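Local coordinates for agarase (Pseudoalteromonas fuliginea, PDB 6XJ9), which probably hydrolyses agarose as a family GH50 agarase that joins a carbohydrate-binding-module-like domain to a glycoside hydrolase catalytic domain, at residues Y106-I109 with A115-T118; L91-A96 with V169-M174; T261-F266 with S757-R762; I426-S431 with E746-A751. All coordinates share one frame; numbering follows the deposited sequence.

Overall arrangement
The four contacts form two pairs in different parts of the chain. Interactions 1 and 2 lie in the N-terminal domain resembling a carbohydrate-binding module, with centres about 12 Å apart; they touch where strands 116-123 and 169-174 run as neighbours. The hairpin of interaction 1 falls between the two segments of interaction 2 in sequence. Interactions 3 and 4, with centres about 13 Å apart, share helix 745-763, whose earlier part (746-751) meets residues 426-431 and whose later part (757-762) meets residues 261-266. Interaction 4 lies within the sequence spanned by interaction 3. About 36 Å separates the centres of interactions 1 and 4, and the two pairs do not touch, their nearest atoms being about 17 Å apart.

Interaction 1 of 4, residues Y106-I109 with A115-T118; sequences YLDI and ANYT
Ile109 and Tyr117 form a hydrogen-bonded pair in the antiparallel beta hairpin made by strands 103-111 and 116-123. The evidence is reciprocal: Ile109 N donates to Tyr117 O at 3.1 Å, and Tyr117 N returns the bond to Ile109 O at 3.0 Å. The local strand axes approach to 4.8 Å and run at 162° to each other. One step along, Asp108 and Thr118 make the non-hydrogen-bonded pair, their CA atoms 4.5 Å apart, and here the side chains do the joining. They lie side by side and point the same way. Asp108 OD2 receives both Thr118 OG1 and Asn116 ND2. The amide bond is 2.8 Å long from Asn116 ND2 to Asp108 OD2, reaches the anti lone pair and is nearly straight at 166°, with the carboxylate and amide planes nearly coplanar. Asn116 sends CG anti to its own N (chi1 -177°), which carries the amide across to the carboxylate, while its OD1 accepts from Ser110 OG near the turn. The hydroxyl bond is modelled at 2.4 Å between Thr118 OG1 and Asp108 OD2, too short for its exact length to be trusted. Within the CBM-like domain the hairpin is flanked by strands 185-193 and 169-174, and Leu107 and Ile109 turn to the opposite face, onto Phe93 and Leu91. Where the carbonyls of Leu107 and Tyr117 come close, a water donates to both oxygens, at 2.7 Å from Leu107 O. Farther from the turn, Thr118 CG2 sits 3.9 Å from Tyr106 CD2, at the ring edge.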
loop_
_atom_site.group_PDB
_atom_site.type_symbol
_atom_site.label_atom_id
_atom_site.label_comp_id
_atom_site.label_asym_id
_atom_site.label_seq_id
_atom_site.Cartn_x
_atom_site.Cartn_y
_atom_site.Cartn_z
ATOM N N TYR A 106 -6.859 2.976 -22.916
ATOM C CA TYR A 106 -6.136 2.780 -24.153
ATOM C C TYR A 106 -6.479 3.959 -25.052
ATOM O O TYR A 106 -7.652 4.319 -25.176
ATOM C CB TYR A 106 -6.528 1.435 -24.771
ATOM C CG TYR A 106 -6.007 0.246 -23.999
ATOM C CD1 TYR A 106 -6.665 -0.211 -22.866
ATOM C CD2 TYR A 106 -4.855 -0.416 -24.401
ATOM C CE1 TYR A 106 -6.185 -1.296 -22.142
ATOM C CE2 TYR A 106 -4.369 -1.512 -23.698
ATOM C CZ TYR A 106 -5.032 -1.942 -22.554
ATOM O OH TYR A 106 -4.559 -3.018 -21.845
ATOM N N LEU A 107 -5.434 4.567 -25.632
ATOM C CA LEU A 107 -5.597 5.691 -26.530
ATOM C C LEU A 107 -5.216 5.231 -27.933
ATOM O O LEU A 107 -4.045 4.968 -28.206
ATOM C CB LEU A 107 -4.733 6.859 -26.039
ATOM C CG LEU A 107 -4.496 7.994 -27.037
ATOM C CD1 LEU A 107 -5.804 8.663 -27.423
ATOM C CD2 LEU A 107 -3.530 9.021 -26.457
ATOM N N ASP A 108 -6.233 5.091 -28.792
ATOM C CA ASP A 108 -6.021 4.718 -30.180
ATOM C C ASP A 108 -6.307 5.922 -31.073
ATOM O O ASP A 108 -7.354 6.555 -30.957
ATOM C CB ASP A 108 -6.843 3.499 -30.588
ATOM C CG ASP A 108 -6.350 2.227 -29.938
ATOM O OD1 ASP A 108 -6.675 2.011 -28.750
ATOM O OD2 ASP A 108 -5.639 1.473 -30.620
ATOM N N ILE A 109 -5.322 6.248 -31.912
ATOM C CA ILE A 109 -5.430 7.295 -32.916
ATOM C C ILE A 109 -5.295 6.626 -34.285
ATOM O O ILE A 109 -4.369 5.848 -34.508
ATOM C CB ILE A 109 -4.368 8.385 -32.672
ATOM C CG1 ILE A 109 -4.401 8.904 -31.231
ATOM C CG2 ILE A 109 -4.511 9.522 -33.677
ATOM C CD1 ILE A 109 -3.153 9.654 -30.806
ATOM N N ALA A 115 -4.493 3.235 -40.833
ATOM C CA ALA A 115 -3.458 2.920 -39.861
ATOM C C ALA A 115 -3.943 3.318 -38.468
ATOM O O ALA A 115 -4.723 4.257 -38.331
ATOM C CB ALA A 115 -2.173 3.628 -40.218
ATOM N N ASN A 116 -3.482 2.586 -37.444
ATOM C CA ASN A 116 -3.902 2.820 -36.070
ATOM C C ASN A 116 -2.698 2.658 -35.149
ATOM O O ASN A 116 -1.821 1.840 -35.417
ATOM C CB ASN A 116 -5.060 1.896 -35.681
ATOM C CG ASN A 116 -5.579 2.141 -34.278
ATOM O OD1 ASN A 116 -6.381 3.043 -34.060
ATOM N ND2 ASN A 116 -5.127 1.344 -33.321
ATOM N N TYR A 117 -2.652 3.457 -34.075
ATOM C CA TYR A 117 -1.648 3.254 -33.041
ATOM C C TYR A 117 -2.271 3.312 -31.648
ATOM O O TYR A 117 -3.090 4.184 -31.374
ATOM C CB TYR A 117 -0.480 4.236 -33.155
ATOM C CG TYR A 117 0.705 3.810 -32.326
ATOM C CD1 TYR A 117 1.533 2.784 -32.758
ATOM C CD2 TYR A 117 0.978 4.392 -31.095
ATOM C CE1 TYR A 117 2.615 2.358 -32.004
ATOM C CE2 TYR A 117 2.057 3.976 -30.327
ATOM C CZ TYR A 117 2.879 2.961 -30.788
ATOM O OH TYR A 117 3.946 2.526 -30.061
ATOM N N THR A 118 -1.811 2.402 -30.773
ATOM C CA THR A 118 -2.313 2.234 -29.417
ATOM C C THR A 118 -1.281 2.718 -28.396
ATOM O O THR A 118 -0.151 2.228 -28.379
ATOM C CB THR A 118 -2.650 0.760 -29.159
ATOM O OG1 THR A 118 -3.534 0.309 -30.188
ATOM C CG2 THR A 118 -3.259 0.524 -27.793
HETATM O O HOH W 1 -2.236 6.232 -29.782
#

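Interaction 2 of 4, residues L91-A96 with V169-M174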
loop_
_atom_site.group_PDB
_atom_site.type_symbol
_atom_site.label_atom_id
_atom_site.label_comp_id
_atom_site.label_asym_id
_atom_site.label_seq_id
_atom_site.Cartn_x
_atom_site.Cartn_y
_atom_site.Cartn_z
ATOM N N LEU A 91 -0.331 15.721 -27.977
ATOM C CA LEU A 91 -1.761 15.690 -27.746
ATOM C C LEU A 91 -1.987 15.415 -26.259
ATOM O O LEU A 91 -1.467 14.435 -25.719
ATOM C CB LEU A 91 -2.332 14.570 -28.624
ATOM C CG LEU A 91 -3.784 14.168 -28.364
ATOM C CD1 LEU A 91 -4.735 15.319 -28.659
ATOM C CD2 LEU A 91 -4.148 12.947 -29.199
ATOM N N ALA A 92 -2.754 16.291 -25.600
ATOM C CA ALA A 92 -2.820 16.282 -24.147
ATOM C C ALA A 92 -4.267 16.168 -23.684
ATOM O O ALA A 92 -5.150 16.822 -24.241
ATOM C CB ALA A 92 -2.181 17.537 -23.615
ATOM N N PHE A 93 -4.486 15.345 -22.652
ATOM C CA PHE A 93 -5.800 15.156 -22.059
ATOM C C PHE A 93 -5.748 15.529 -20.581
ATOM O O PHE A 93 -4.878 15.063 -19.848
ATOM C CB PHE A 93 -6.245 13.695 -22.193
ATOM C CG PHE A 93 -6.335 13.156 -23.600
ATOM C CD1 PHE A 93 -5.193 12.827 -24.316
ATOM C CD2 PHE A 93 -7.567 12.957 -24.209
ATOM C CE1 PHE A 93 -5.277 12.318 -25.605
ATOM C CE2 PHE A 93 -7.649 12.450 -25.500
ATOM C CZ PHE A 93 -6.505 12.130 -26.197
ATOM N N GLU A 94 -6.696 16.361 -20.144
ATOM C CA GLU A 94 -6.831 16.662 -18.730
ATOM C C GLU A 94 -7.941 15.792 -18.147
ATOM O O GLU A 94 -9.108 15.948 -18.520
ATOM C CB GLU A 94 -7.105 18.149 -18.520
ATOM C CG GLU A 94 -5.845 18.964 -18.341
ATOM C CD GLU A 94 -6.126 20.376 -17.861
ATOM O OE1 GLU A 94 -6.670 21.167 -18.661
ATOM O OE2 GLU A 94 -5.832 20.666 -16.683
ATOM N N LEU A 95 -7.551 14.873 -17.249
ATOM C CA LEU A 95 -8.384 13.741 -16.865
ATOM C C LEU A 95 -8.414 13.586 -15.351
ATOM O O LEU A 95 -7.381 13.640 -14.695
ATOM C CB LEU A 95 -7.845 12.452 -17.505
ATOM C CG LEU A 95 -7.749 12.434 -19.032
ATOM C CD1 LEU A 95 -7.012 11.195 -19.523
ATOM C CD2 LEU A 95 -9.124 12.536 -19.684
ATOM N N ALA A 96 -9.617 13.350 -14.824
ATOM C CA ALA A 96 -9.806 12.920 -13.450
ATOM C C ALA A 96 -10.516 11.571 -13.446
ATOM O O ALA A 96 -10.976 11.109 -14.484
ATOM C CB ALA A 96 -10.593 13.958 -12.688
ATOM N N VAL A 169 1.905 13.227 -17.099
ATOM C CA VAL A 169 2.102 11.801 -17.300
ATOM C C VAL A 169 2.088 11.487 -18.792
ATOM O O VAL A 169 1.087 11.701 -19.481
ATOM C CB VAL A 169 1.021 10.976 -16.576
ATOM C CG1 VAL A 169 1.330 9.484 -16.650
ATOM C CG2 VAL A 169 0.824 11.433 -15.139
ATOM N N GLN A 170 3.195 10.917 -19.264
ATOM C CA GLN A 170 3.271 10.498 -20.648
ATOM C C GLN A 170 2.545 9.161 -20.822
ATOM O O GLN A 170 2.719 8.245 -20.024
ATOM C CB GLN A 170 4.727 10.413 -21.101
ATOM C CG GLN A 170 4.858 10.050 -22.572
ATOM C CD GLN A 170 6.272 10.000 -23.100
ATOM O OE1 GLN A 170 7.255 10.097 -22.362
ATOM N NE2 GLN A 170 6.383 9.829 -24.404
ATOM N N PHE A 171 1.732 9.060 -21.883
ATOM C CA PHE A 171 1.169 7.782 -22.295
ATOM C C PHE A 171 2.303 6.827 -22.658
ATOM O O PHE A 171 3.337 7.248 -23.180
ATOM C CB PHE A 171 0.250 7.945 -23.512
ATOM C CG PHE A 171 -1.159 8.400 -23.218
ATOM C CD1 PHE A 171 -1.471 9.752 -23.147
ATOM C CD2 PHE A 171 -2.179 7.479 -23.032
ATOM C CE1 PHE A 171 -2.769 10.172 -22.898
ATOM C CE2 PHE A 171 -3.480 7.901 -22.795
ATOM C CZ PHE A 171 -3.771 9.247 -22.719
ATOM N N ILE A 172 2.080 5.531 -22.398
ATOM C CA ILE A 172 3.017 4.490 -22.799
ATOM C C ILE A 172 2.676 4.027 -24.213
ATOM O O ILE A 172 1.554 3.593 -24.476
ATOM C CB ILE A 172 2.990 3.319 -21.791
ATOM C CG1 ILE A 172 3.177 3.787 -20.342
ATOM C CG2 ILE A 172 3.995 2.252 -22.176
ATOM C CD1 ILE A 172 4.442 4.594 -20.094
ATOM N N SER A 173 3.665 4.107 -25.118
ATOM C CA SER A 173 3.494 3.601 -26.473
ATOM C C SER A 173 3.423 2.074 -26.445
ATOM O O SER A 173 4.327 1.423 -25.940
ATOM C CB SER A 173 4.606 4.092 -27.374
ATOM O OG SER A 173 4.668 5.510 -27.350
ATOM N N MET A 174 2.339 1.506 -26.988
ATOM C CA MET A 174 2.109 0.077 -26.857
ATOM C C MET A 174 2.387 -0.650 -28.175
ATOM O O MET A 174 3.268 -1.505 -28.220
ATOM C CB MET A 174 0.695 -0.221 -26.349
ATOM C CG MET A 174 0.348 0.489 -25.041
ATOM S SD MET A 174 1.252 -0.096 -23.569
ATOM C CE MET A 174 0.391 -1.625 -23.203
#
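Phe93 and Phe171 meet across strands that share no hydrogen bond: their CA atoms are 10.2 Å apart, well beyond the spacing of paired strands. The reason lies in the topology of the CBM-like domain, where strand 128-134 pairs with both, antiparallel to strand 89-97 and parallel to strand 169-174. Backbone bonding of Phe93 to Tyr131, and the touch of Phe171 on the side chain of that same tyrosine, place the intervening strand directly. Segment 91-96 is regular strand, whereas segment 169-174 is interrupted at Phe171, which departs from strand geometry between two short stretches of it. Both phenylalanines start their side chains toward the other segment, and both put CG anti to the carbonyl carbon, beside the backbone N (chi1 -59° for Phe93 and -82° for Phe171), which directs each ring between the two backbones. The side chains cross at about a right angle. Their ring planes stand at 69° and the centroids are 5.8 Å apart, an oblique aromatic pair that meets neither the parallel nor the T-shaped definition. This is apolar contact between a few ring carbons, and it buries a modest 94 Å² in total. Further hydrophobic neighbours enclose the pair: Ile206 of strand 199-210 packs on Phe93, Val121 of strand 116-123 on Phe171, and Leu107 of the adjoining hairpin brings its CB within 3.6 Å of Phe171 CE2. The closest approach between the two segments runs from Phe93 CD1 to Phe171 CE1 at 3.9 Å, with Phe171 CZ next at 4.2 Å from Phe93 CD1.

Interaction 3 of 4, residues T261-F266 with S757-R762; sequences TNRSRF and SMYERR
Arg263 and Tyr759 carry most of the meeting between residues 261-266, an irregular loop, and the C-terminal helix 745-763. The loop arginine lays one face of its guanidinium on the edge of the tyrosine ring: Tyr759 CD2 stands 3.6 Å from Arg263 CZ, over the centre of the group, and Tyr759 CE2 is 3.5 Å from Arg263 NE. With the two planes 77° apart, this is not the cation-over-ring geometry of a cation-pi pair; the ring is met at its rim. A bend at chi2 (-68°) turns the arginine chain toward the helix. There Arg263 NH2 donates to the backbone oxygens of Asn755 and Glu756, close to Ser757, whose N lies 4.4 Å from Arg263 NH2 near the guanidinium plane. The helix is kinked at this point, where Tyr759 N and Glu760 N lack bonds to the preceding turn; those are the amides that would ordinarily bond to the two carbonyls. On the loop side, Arg263 NH1 donates to Asn262 O at 3.1 Å, approaching from above the carbonyl plane. Tyr759 OH bonds with Gly267 O, securing the ring to the same loop. Chemically, then, the guanidinium supplies hydrogen bonds that the kinked helix has lost, and its positive charge is probably stabilised by this group of carbonyl oxygens.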
loop_
_atom_site.group_PDB
_atom_site.type_symbol
_atom_site.label_atom_id
_atom_site.label_comp_id
_atom_site.label_asym_id
_atom_site.label_seq_id
_atom_site.Cartn_x
_atom_site.Cartn_y
_atom_site.Cartn_z
ATOM N N THR A 261 1.469 -25.617 9.167
ATOM C CA THR A 261 0.735 -26.813 9.544
ATOM C C THR A 261 -0.472 -27.021 8.625
ATOM O O THR A 261 -0.762 -28.148 8.238
ATOM C CB THR A 261 0.434 -26.761 11.047
ATOM O OG1 THR A 261 -0.575 -25.773 11.238
ATOM C CG2 THR A 261 1.644 -26.343 11.849
ATOM N N ASN A 262 -1.125 -25.922 8.219
ATOM C CA ASN A 262 -2.314 -25.980 7.377
ATOM C C ASN A 262 -1.973 -26.213 5.893
ATOM O O ASN A 262 -2.865 -26.227 5.042
ATOM C CB ASN A 262 -3.214 -24.757 7.615
ATOM C CG ASN A 262 -2.665 -23.481 7.002
ATOM O OD1 ASN A 262 -1.583 -23.482 6.436
ATOM N ND2 ASN A 262 -3.381 -22.376 7.134
ATOM N N ARG A 263 -0.691 -26.411 5.567
ATOM C CA ARG A 263 -0.304 -26.756 4.203
ATOM C C ARG A 263 0.462 -28.077 4.221
ATOM O O ARG A 263 1.315 -28.278 5.074
ATOM C CB ARG A 263 0.547 -25.644 3.566
ATOM C CG ARG A 263 -0.216 -24.360 3.266
ATOM C CD ARG A 263 -1.243 -24.515 2.151
ATOM N NE ARG A 263 -1.980 -23.286 1.881
ATOM C CZ ARG A 263 -3.045 -22.882 2.567
ATOM N NH1 ARG A 263 -3.499 -23.604 3.579
ATOM N NH2 ARG A 263 -3.658 -21.762 2.241
ATOM N N SER A 264 0.153 -28.967 3.273
ATOM C CA SER A 264 0.834 -30.251 3.184
ATOM C C SER A 264 2.241 -30.039 2.629
ATOM O O SER A 264 2.554 -28.952 2.145
ATOM C CB SER A 264 0.044 -31.251 2.372
ATOM O OG SER A 264 -0.008 -30.873 0.998
ATOM N N ARG A 265 3.080 -31.082 2.699
ATOM C CA ARG A 265 4.485 -30.939 2.332
ATOM C C ARG A 265 4.631 -30.475 0.880
ATOM O O ARG A 265 5.553 -29.732 0.575
ATOM C CB ARG A 265 5.304 -32.193 2.667
ATOM C CG ARG A 265 4.760 -33.509 2.129
ATOM C CD ARG A 265 5.580 -34.727 2.552
ATOM N NE ARG A 265 5.325 -35.795 1.589
ATOM C CZ ARG A 265 5.998 -36.934 1.478
ATOM N NH1 ARG A 265 7.007 -37.202 2.293
ATOM N NH2 ARG A 265 5.667 -37.795 0.531
ATOM N N PHE A 266 3.711 -30.902 0.005
ATOM C CA PHE A 266 3.684 -30.501 -1.395
ATOM C C PHE A 266 2.841 -29.236 -1.607
ATOM O O PHE A 266 2.511 -28.904 -2.741
ATOM C CB PHE A 266 3.209 -31.656 -2.289
ATOM C CG PHE A 266 4.209 -32.768 -2.491
ATOM C CD1 PHE A 266 5.245 -32.646 -3.405
ATOM C CD2 PHE A 266 4.101 -33.960 -1.790
ATOM C CE1 PHE A 266 6.158 -33.674 -3.608
ATOM C CE2 PHE A 266 5.022 -34.981 -1.981
ATOM C CZ PHE A 266 6.047 -34.840 -2.888
ATOM N N SER A 757 -5.909 -17.959 1.727
ATOM C CA SER A 757 -7.349 -18.140 1.705
ATOM C C SER A 757 -7.812 -18.976 0.515
ATOM O O SER A 757 -8.987 -19.328 0.459
ATOM C CB SER A 757 -8.064 -16.812 1.766
ATOM O OG SER A 757 -7.745 -16.039 0.620
ATOM N N MET A 758 -6.906 -19.336 -0.408
ATOM C CA MET A 758 -7.366 -19.865 -1.691
ATOM C C MET A 758 -8.161 -21.161 -1.552
ATOM O O MET A 758 -9.180 -21.312 -2.223
ATOM C CB MET A 758 -6.256 -20.054 -2.728
ATOM C CG MET A 758 -5.154 -21.019 -2.347
ATOM S SD MET A 758 -3.795 -20.849 -3.544
ATOM C CE MET A 758 -2.518 -21.768 -2.679
ATOM N N TYR A 759 -7.687 -22.103 -0.724
ATOM C CA TYR A 759 -8.347 -23.400 -0.647
ATOM C C TYR A 759 -9.772 -23.230 -0.121
ATOM O O TYR A 759 -10.732 -23.713 -0.723
ATOM C CB TYR A 759 -7.493 -24.409 0.131
ATOM C CG TYR A 759 -6.221 -24.795 -0.580
ATOM C CD1 TYR A 759 -6.262 -25.380 -1.838
ATOM C CD2 TYR A 759 -4.976 -24.573 -0.007
ATOM C CE1 TYR A 759 -5.101 -25.719 -2.511
ATOM C CE2 TYR A 759 -3.806 -24.939 -0.660
ATOM C CZ TYR A 759 -3.872 -25.521 -1.914
ATOM O OH TYR A 759 -2.732 -25.854 -2.593
ATOM N N GLU A 760 -9.888 -22.479 0.977
ATOM C CA GLU A 760 -11.152 -22.172 1.626
ATOM C C GLU A 760 -12.094 -21.434 0.686
ATOM O O GLU A 760 -13.254 -21.808 0.551
ATOM C CB GLU A 760 -10.876 -21.312 2.856
ATOM C CG GLU A 760 -9.992 -22.043 3.850
ATOM C CD GLU A 760 -10.386 -21.844 5.297
ATOM O OE1 GLU A 760 -10.833 -22.831 5.920
ATOM O OE2 GLU A 760 -10.241 -20.706 5.789
ATOM N N ARG A 761 -11.590 -20.369 0.053
ATOM C CA ARG A 761 -12.408 -19.582 -0.857
ATOM C C ARG A 761 -12.935 -20.453 -1.998
ATOM O O ARG A 761 -14.104 -20.344 -2.363
ATOM C CB ARG A 761 -11.623 -18.386 -1.403
ATOM C CG ARG A 761 -12.455 -17.477 -2.296
ATOM C CD ARG A 761 -11.663 -16.327 -2.874
ATOM N NE ARG A 761 -12.473 -15.546 -3.805
ATOM C CZ ARG A 761 -12.829 -14.288 -3.588
ATOM N NH1 ARG A 761 -12.448 -13.681 -2.473
ATOM N NH2 ARG A 761 -13.540 -13.637 -4.490
ATOM N N ARG A 762 -12.081 -21.312 -2.572
ATOM C CA ARG A 762 -12.494 -22.053 -3.755
ATOM C C ARG A 762 -13.440 -23.194 -3.388
ATOM O O ARG A 762 -14.392 -23.459 -4.120
ATOM C CB ARG A 762 -11.302 -22.617 -4.540
ATOM C CG ARG A 762 -11.705 -23.352 -5.812
ATOM C CD ARG A 762 -10.493 -23.754 -6.638
ATOM N NE ARG A 762 -10.838 -24.406 -7.896
ATOM C CZ ARG A 762 -11.201 -23.777 -9.009
ATOM N NH1 ARG A 762 -11.270 -22.456 -9.031
ATOM N NH2 ARG A 762 -11.499 -24.467 -10.100
#

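Interaction 4 of 4, residues I426-S431 with E746-A751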
loop_
_atom_site.group_PDB
_atom_site.type_symbol
_atom_site.label_atom_id
_atom_site.label_comp_id
_atom_site.label_asym_id
_atom_site.label_seq_id
_atom_site.Cartn_x
_atom_site.Cartn_y
_atom_site.Cartn_z
ATOM N N ILE A 426 7.901 -20.292 0.154
ATOM C CA ILE A 426 7.221 -20.862 1.309
ATOM C C ILE A 426 6.545 -19.730 2.077
ATOM O O ILE A 426 5.361 -19.823 2.400
ATOM C CB ILE A 426 8.192 -21.630 2.246
ATOM C CG1 ILE A 426 8.902 -22.823 1.592
ATOM C CG2 ILE A 426 7.498 -22.006 3.551
ATOM C CD1 ILE A 426 7.989 -23.861 0.986
ATOM N N THR A 427 7.312 -18.674 2.381
ATOM C CA THR A 427 6.857 -17.630 3.289
ATOM C C THR A 427 5.689 -16.871 2.658
ATOM O O THR A 427 4.743 -16.479 3.343
ATOM C CB THR A 427 7.996 -16.661 3.631
ATOM O OG1 THR A 427 9.150 -17.409 4.007
ATOM C CG2 THR A 427 7.644 -15.691 4.738
ATOM N N TRP A 428 5.773 -16.669 1.338
ATOM C CA TRP A 428 4.768 -15.900 0.626
ATOM C C TRP A 428 3.539 -16.759 0.348
ATOM O O TRP A 428 2.521 -16.236 -0.104
ATOM C CB TRP A 428 5.342 -15.298 -0.663
ATOM C CG TRP A 428 6.526 -14.409 -0.430
ATOM C CD1 TRP A 428 6.904 -13.829 0.749
ATOM C CD2 TRP A 428 7.482 -13.977 -1.412
ATOM N NE1 TRP A 428 8.054 -13.109 0.576
ATOM C CE2 TRP A 428 8.427 -13.171 -0.739
ATOM C CE3 TRP A 428 7.640 -14.201 -2.786
ATOM C CZ2 TRP A 428 9.491 -12.561 -1.404
ATOM C CZ3 TRP A 428 8.698 -13.609 -3.439
ATOM C CH2 TRP A 428 9.610 -12.804 -2.756
ATOM N N GLY A 429 3.653 -18.071 0.611
ATOM C CA GLY A 429 2.524 -18.981 0.494
ATOM C C GLY A 429 2.354 -19.585 -0.905
ATOM O O GLY A 429 1.383 -20.292 -1.164
ATOM N N PHE A 430 3.294 -19.330 -1.817
ATOM C CA PHE A 430 3.125 -19.836 -3.171
ATOM C C PHE A 430 3.267 -21.362 -3.182
ATOM O O PHE A 430 4.192 -21.924 -2.587
ATOM C CB PHE A 430 4.099 -19.157 -4.141
ATOM C CG PHE A 430 3.742 -17.751 -4.557
ATOM C CD1 PHE A 430 2.555 -17.480 -5.226
ATOM C CD2 PHE A 430 4.598 -16.692 -4.296
ATOM C CE1 PHE A 430 2.232 -16.193 -5.626
ATOM C CE2 PHE A 430 4.267 -15.402 -4.684
ATOM C CZ PHE A 430 3.087 -15.154 -5.355
ATOM N N SER A 431 2.372 -22.016 -3.933
ATOM C CA SER A 431 2.313 -23.468 -3.989
ATOM C C SER A 431 3.387 -24.068 -4.895
ATOM O O SER A 431 3.598 -25.283 -4.838
ATOM C CB SER A 431 0.962 -23.940 -4.427
ATOM O OG SER A 431 0.765 -23.625 -5.798
ATOM N N GLU A 746 4.130 -4.657 -1.007
ATOM C CA GLU A 746 2.682 -4.669 -1.192
ATOM C C GLU A 746 2.263 -5.944 -1.931
ATOM O O GLU A 746 1.218 -6.525 -1.631
ATOM C CB GLU A 746 2.203 -3.425 -1.952
ATOM C CG GLU A 746 2.427 -2.108 -1.215
ATOM C CD GLU A 746 3.766 -1.419 -1.423
ATOM O OE1 GLU A 746 4.657 -1.998 -2.107
ATOM O OE2 GLU A 746 3.926 -0.299 -0.898
ATOM N N MET A 747 3.107 -6.388 -2.868
ATOM C CA MET A 747 2.841 -7.579 -3.667
ATOM C C MET A 747 2.918 -8.826 -2.772
ATOM O O MET A 747 2.055 -9.706 -2.830
ATOM C CB MET A 747 3.843 -7.674 -4.822
ATOM C CG MET A 747 3.751 -6.520 -5.830
ATOM S SD MET A 747 2.084 -6.308 -6.513
ATOM C CE MET A 747 1.900 -7.857 -7.396
ATOM N N ILE A 748 3.933 -8.856 -1.901
ATOM C CA ILE A 748 4.208 -9.984 -1.023
ATOM C C ILE A 748 3.052 -10.166 -0.041
ATOM O O ILE A 748 2.627 -11.294 0.204
ATOM C CB ILE A 748 5.571 -9.790 -0.312
ATOM C CG1 ILE A 748 6.722 -10.412 -1.108
ATOM C CG2 ILE A 748 5.546 -10.329 1.109
ATOM C CD1 ILE A 748 6.938 -9.828 -2.474
ATOM N N GLU A 749 2.553 -9.045 0.504
ATOM C CA GLU A 749 1.466 -9.048 1.472
ATOM C C GLU A 749 0.186 -9.554 0.814
ATOM O O GLU A 749 -0.544 -10.354 1.401
ATOM C CB GLU A 749 1.263 -7.654 2.077
ATOM C CG GLU A 749 2.429 -7.189 2.939
ATOM C CD GLU A 749 2.635 -8.001 4.204
ATOM O OE1 GLU A 749 1.755 -7.934 5.081
ATOM O OE2 GLU A 749 3.658 -8.723 4.294
ATOM N N ALA A 750 -0.082 -9.089 -0.413
ATOM C CA ALA A 750 -1.273 -9.518 -1.129
ATOM C C ALA A 750 -1.168 -10.996 -1.500
ATOM O O ALA A 750 -2.144 -11.732 -1.376
ATOM C CB ALA A 750 -1.515 -8.654 -2.341
ATOM N N ALA A 751 0.022 -11.416 -1.943
ATOM C CA ALA A 751 0.282 -12.810 -2.271
ATOM C C ALA A 751 0.040 -13.701 -1.053
ATOM O O ALA A 751 -0.604 -14.748 -1.178
ATOM C CB ALA A 751 1.680 -12.967 -2.816
#
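Trp428 and Ile748 bring the last turn of helix 413-428 against helix 745-763, their CA atoms 6.2 Å apart and no hydrogen bond passing between the two segments. Ile748 lies over one face of the indole. Its CG1 is 3.5 Å from the centroid of the five-membered ring and 21° off the ring normal, a CH-pi contact, and the packing is tight: CG1 of Ile748 comes to 3.3 Å from Trp428 CE2. The methyl groups extend the cover: the CG2 branch of Ile748 lies 3.8 Å from Trp428 CD1, and Ile748 CD1, the end of the CG1 branch, 3.9 Å from Trp428 CZ2. One helical turn on, Ala751 CB touches Phe430 CZ at 3.6 Å. Phe430 also makes an edge-to-face pair with Phe736 and packs on Thr303 and Ile305 of strand 299-305, while Trp428 O accepts a bond from Asn755 ND2. Between the two aromatic residues the chain changes course at Gly429, whose positive phi (89°) accompanies two bonds back into the last turn. That is a Schellman motif terminating a helix, here set against the C-terminal helix beside a strand of the central sheet, consistent with the outer helical layer of a (beta/alpha)8-barrel glycoside hydrolase.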